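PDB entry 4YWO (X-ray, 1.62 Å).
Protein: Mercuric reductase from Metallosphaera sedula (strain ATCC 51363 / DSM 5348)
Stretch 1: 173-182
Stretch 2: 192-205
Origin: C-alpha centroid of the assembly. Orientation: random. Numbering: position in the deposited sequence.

Stretch 1 (173-182) RIDSLAVIGG
Stretch 2 (192-205) MYSRMKVEVAILQR

Two neighbouring strands of one parallel β-sheet make this contact, in which a ladder of backbone hydrogen bonds fixes the register and apolar side chains fill in mainly on one face. The strands, 176-180 and 199-203, run in the same direction, their axes 12° apart and 4.6 Å from each other at closest approach. S176 pairs with E199, L177 with V200, A178 with A201, V179 with I202 and I180 with L203, at CA-CA separations of 4.5 to 5.1 Å. Strand residues keep extended angles, from -149/148 at S176 to -96/110 at I180 and from -80/111 at E199 to -114/108 at L203.

In a parallel pair, alternate residues of each strand bond to two partners that flank the residue opposite, and the pattern is complete here. D175 O accepts from E199 N at 3.0 Å, and L177 N donates to E199 O at 2.9 Å. L177 O then receives A201 N at 2.9 Å, while V179 N reaches A201 O at 2.7 Å, nearly linear at 175°. L203 N donates to V179 O at 2.8 Å, and G181 N closes the ladder on L203 O at 3.0 Å. The same carbonyls also attract CA-H groups: S176 CA lies 3.2 Å from E199 O, and V200 CA 3.3 Å from L177 O.

Side chains alternate between faces. L177, V179, V200 and I202 share one, with L177 (t, chi2 70°), V179 (t) and V200 (t) interlocking beside I202 (m, t). V179 CG2 packs 3.8 Å from V200 CG1, and V179 CB lies 4.2 Å from I202 CG1. The face of S176, A178, I180 (m, t), E199, A201 and L203 is sparser: A178 CB and L203 CD1 are only loosely packed, 4.5 Å apart, and the extended E199 (t, t) brings OE2 to 3.8 Å from S176 CB.

Before the second strand, the helix ending at S194 gives way to a type I turn from S194 to K197. M196 N and V198 N both donate to Y193 O, at 2.8 and 3.3 Å, and K197 adopts positive phi (64/38) as the chain swings into the strand. Y193 (chi1 -90°, chi2 68°), whose CB points toward stretch 1, packs beside I174 and L177: its CE2 is 4.0 Å from I174 CD1, and its CG 4.0 Å from L177 CD2. V198 (t) extends the packing, its CG1 3.9 Å from L177 CB and 4.2 Å from I174 CG1; I174 is p, t.

At the far end, two glycines leave the strand. G181, at 130/165, has angles that would jam a CB against the preceding carbonyl. G182 (-153/31) lies beside the side chain of Q204 (t, p, chi3 -28°); an ideal CB on it would fall 2.3 Å from Q204 CD, a clash. Q204 OE1 approaches G182 N to 3.2 Å, but the angle is too poor for a hydrogen bond. G181 O, 3.2 Å from I202 CG2, is buried without a polar partner.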

# COMPACT_ATOMS: atom_id res chain seq x y z
N ARG A 173 -16.54 2.45 31.26
CA ARG A 173 -17.30 2.37 30.05
C ARG A 173 -18.17 3.58 29.97
O ARG A 173 -18.88 3.95 30.92
CB ARG A 173 -18.17 1.14 30.06
CG ARG A 173 -17.25 -0.04 29.97
CD ARG A 173 -18.00 -1.31 30.18
NE ARG A 173 -18.81 -1.65 29.02
CZ ARG A 173 -19.18 -2.86 28.84
NH1 ARG A 173 -18.83 -3.76 29.74
NH2 ARG A 173 -19.93 -3.16 27.79
N ILE A 174 -18.16 4.29 28.87
CA ILE A 174 -19.03 5.44 28.66
C ILE A 174 -20.00 5.24 27.55
O ILE A 174 -19.76 4.38 26.64
CB ILE A 174 -18.19 6.76 28.42
CG1 ILE A 174 -17.47 6.69 27.08
CG2 ILE A 174 -17.16 6.99 29.52
CD1 ILE A 174 -16.66 7.91 26.70
N ASP A 175 -21.10 5.97 27.57
CA ASP A 175 -22.09 5.96 26.49
C ASP A 175 -22.05 7.08 25.48
O ASP A 175 -22.66 6.97 24.42
CB ASP A 175 -23.53 5.99 27.03
CG ASP A 175 -23.81 4.81 27.97
OD1 ASP A 175 -23.22 3.70 27.80
OD2 ASP A 175 -24.63 5.00 28.88
N SER A 176 -21.43 8.21 25.83
CA SER A 176 -21.43 9.41 25.03
C SER A 176 -20.13 10.12 25.28
O SER A 176 -19.58 10.09 26.36
CB SER A 176 -22.66 10.29 25.22
OG SER A 176 -22.71 10.61 26.63
N LEU A 177 -19.61 10.82 24.24
CA LEU A 177 -18.35 11.49 24.21
C LEU A 177 -18.44 12.78 23.41
O LEU A 177 -18.92 12.78 22.29
CB LEU A 177 -17.23 10.59 23.64
CG LEU A 177 -15.85 11.17 23.61
CD1 LEU A 177 -15.27 11.32 25.02
CD2 LEU A 177 -14.91 10.27 22.81
N ALA A 178 -18.03 13.89 24.01
CA ALA A 178 -17.85 15.14 23.29
C ALA A 178 -16.38 15.36 23.04
O ALA A 178 -15.57 15.45 23.94
CB ALA A 178 -18.49 16.32 24.01
N VAL A 179 -16.03 15.44 21.73
CA VAL A 179 -14.62 15.65 21.28
C VAL A 179 -14.41 17.10 20.91
O VAL A 179 -15.14 17.60 20.05
CB VAL A 179 -14.28 14.72 20.05
CG1 VAL A 179 -12.88 15.03 19.58
CG2 VAL A 179 -14.52 13.30 20.41
N ILE A 180 -13.52 17.78 21.59
CA ILE A 180 -13.22 19.16 21.31
C ILE A 180 -12.03 19.22 20.40
O ILE A 180 -10.91 18.94 20.83
CB ILE A 180 -13.01 20.00 22.58
CG1 ILE A 180 -14.27 19.95 23.44
CG2 ILE A 180 -12.78 21.46 22.22
CD1 ILE A 180 -14.11 20.76 24.75
N GLY A 181 -12.28 19.61 19.13
CA GLY A 181 -11.25 19.63 18.12
C GLY A 181 -11.65 18.94 16.86
O GLY A 181 -12.61 18.22 16.82
N GLY A 182 -10.93 19.15 15.78
CA GLY A 182 -11.35 18.64 14.47
C GLY A 182 -10.20 18.36 13.49
O GLY A 182 -10.42 18.41 12.28
N MET A 192 -12.96 5.62 16.41
CA MET A 192 -12.68 4.60 17.32
C MET A 192 -13.83 4.41 18.31
O MET A 192 -14.37 3.30 18.42
CB MET A 192 -11.41 4.90 18.11
CG MET A 192 -10.91 3.87 19.12
SD MET A 192 -9.63 4.52 20.22
CE MET A 192 -8.32 4.99 19.06
N TYR A 193 -14.28 5.52 18.95
CA TYR A 193 -15.32 5.36 19.99
C TYR A 193 -16.64 5.16 19.40
O TYR A 193 -17.44 4.35 19.90
CB TYR A 193 -15.25 6.59 20.94
CG TYR A 193 -14.30 6.39 22.11
CD1 TYR A 193 -12.91 6.29 21.98
CD2 TYR A 193 -14.80 6.16 23.42
CE1 TYR A 193 -12.06 5.98 23.06
CE2 TYR A 193 -13.97 5.93 24.46
CZ TYR A 193 -12.63 5.83 24.33
OH TYR A 193 -11.83 5.54 25.38
N SER A 194 -16.95 5.77 18.25
CA SER A 194 -18.25 5.46 17.61
C SER A 194 -18.39 3.99 17.24
O SER A 194 -19.45 3.37 17.40
CB SER A 194 -18.52 6.39 16.46
OG SER A 194 -17.64 6.20 15.39
N ARG A 195 -17.29 3.37 16.88
CA ARG A 195 -17.25 1.93 16.50
C ARG A 195 -17.24 1.04 17.74
O ARG A 195 -17.09 -0.18 17.69
CB ARG A 195 -16.07 1.66 15.54
CG ARG A 195 -16.29 2.28 14.20
CD ARG A 195 -15.13 1.92 13.27
NE ARG A 195 -15.43 2.30 11.88
CZ ARG A 195 -14.78 1.81 10.79
NH1 ARG A 195 -13.72 1.07 10.96
NH2 ARG A 195 -15.28 2.15 9.60
N MET A 196 -17.20 1.71 18.91
CA MET A 196 -17.43 0.98 20.22
C MET A 196 -18.78 1.26 20.84
O MET A 196 -18.90 1.13 22.09
CB MET A 196 -16.33 1.24 21.13
CG MET A 196 -15.06 0.76 20.52
SD MET A 196 -13.68 1.10 21.48
CE MET A 196 -12.37 0.49 20.32
N LYS A 197 -19.75 1.65 20.04
CA LYS A 197 -21.10 1.93 20.44
C LYS A 197 -21.21 3.12 21.42
O LYS A 197 -22.04 3.13 22.33
CB LYS A 197 -21.67 0.66 21.11
CG LYS A 197 -23.07 0.33 20.73
CD LYS A 197 -23.54 -0.80 21.65
CE LYS A 197 -24.94 -1.26 21.30
NZ LYS A 197 -25.86 -0.14 21.00
N VAL A 198 -20.43 4.14 21.24
CA VAL A 198 -20.42 5.38 22.03
C VAL A 198 -20.99 6.42 21.08
O VAL A 198 -20.59 6.51 19.89
CB VAL A 198 -19.00 5.80 22.52
CG1 VAL A 198 -19.01 7.15 23.19
CG2 VAL A 198 -18.38 4.70 23.39
N GLU A 199 -21.90 7.25 21.56
CA GLU A 199 -22.47 8.38 20.82
C GLU A 199 -21.49 9.54 20.88
O GLU A 199 -21.27 10.13 21.94
CB GLU A 199 -23.77 8.81 21.43
CG GLU A 199 -24.44 10.01 20.84
CD GLU A 199 -25.54 10.51 21.78
OE1 GLU A 199 -26.65 9.96 21.68
OE2 GLU A 199 -25.27 11.39 22.66
N VAL A 200 -20.89 9.88 19.74
CA VAL A 200 -19.83 10.87 19.73
C VAL A 200 -20.27 12.12 18.99
O VAL A 200 -20.89 12.06 17.93
CB VAL A 200 -18.55 10.30 19.03
CG1 VAL A 200 -17.43 11.33 18.95
CG2 VAL A 200 -18.06 9.02 19.63
N ALA A 201 -19.90 13.24 19.55
CA ALA A 201 -19.96 14.52 18.87
C ALA A 201 -18.63 15.20 18.76
O ALA A 201 -17.89 15.27 19.75
CB ALA A 201 -20.90 15.49 19.55
N ILE A 202 -18.31 15.71 17.58
CA ILE A 202 -17.10 16.51 17.37
C ILE A 202 -17.50 17.97 17.35
O ILE A 202 -18.40 18.33 16.59
CB ILE A 202 -16.44 16.17 16.00
CG1 ILE A 202 -15.77 14.80 16.10
CG2 ILE A 202 -15.44 17.24 15.61
CD1 ILE A 202 -15.33 14.27 14.73
N LEU A 203 -16.84 18.79 18.14
CA LEU A 203 -17.07 20.23 18.19
C LEU A 203 -15.83 20.96 17.69
O LEU A 203 -14.77 21.01 18.36
CB LEU A 203 -17.33 20.62 19.65
CG LEU A 203 -18.46 19.87 20.33
CD1 LEU A 203 -18.55 20.23 21.87
CD2 LEU A 203 -19.78 19.92 19.64
N GLN A 204 -15.97 21.53 16.50
CA GLN A 204 -14.86 22.09 15.75
C GLN A 204 -15.10 23.59 15.56
O GLN A 204 -16.15 23.93 15.03
CB GLN A 204 -14.82 21.38 14.40
CG GLN A 204 -13.90 21.98 13.35
CD GLN A 204 -12.44 21.97 13.64
OE1 GLN A 204 -11.99 22.01 14.82
NE2 GLN A 204 -11.62 22.03 12.58
N ARG A 205 -14.10 24.40 15.87
CA ARG A 205 -14.26 25.87 15.72
C ARG A 205 -14.25 26.31 14.28
O ARG A 205 -15.10 27.09 13.85
CB ARG A 205 -13.21 26.59 16.52
CG ARG A 205 -13.29 28.13 16.55
CD ARG A 205 -11.97 28.54 17.22
NE ARG A 205 -11.92 29.89 17.78
CZ ARG A 205 -12.51 30.27 18.92
NH1 ARG A 205 -13.25 29.42 19.66
NH2 ARG A 205 -12.38 31.53 19.33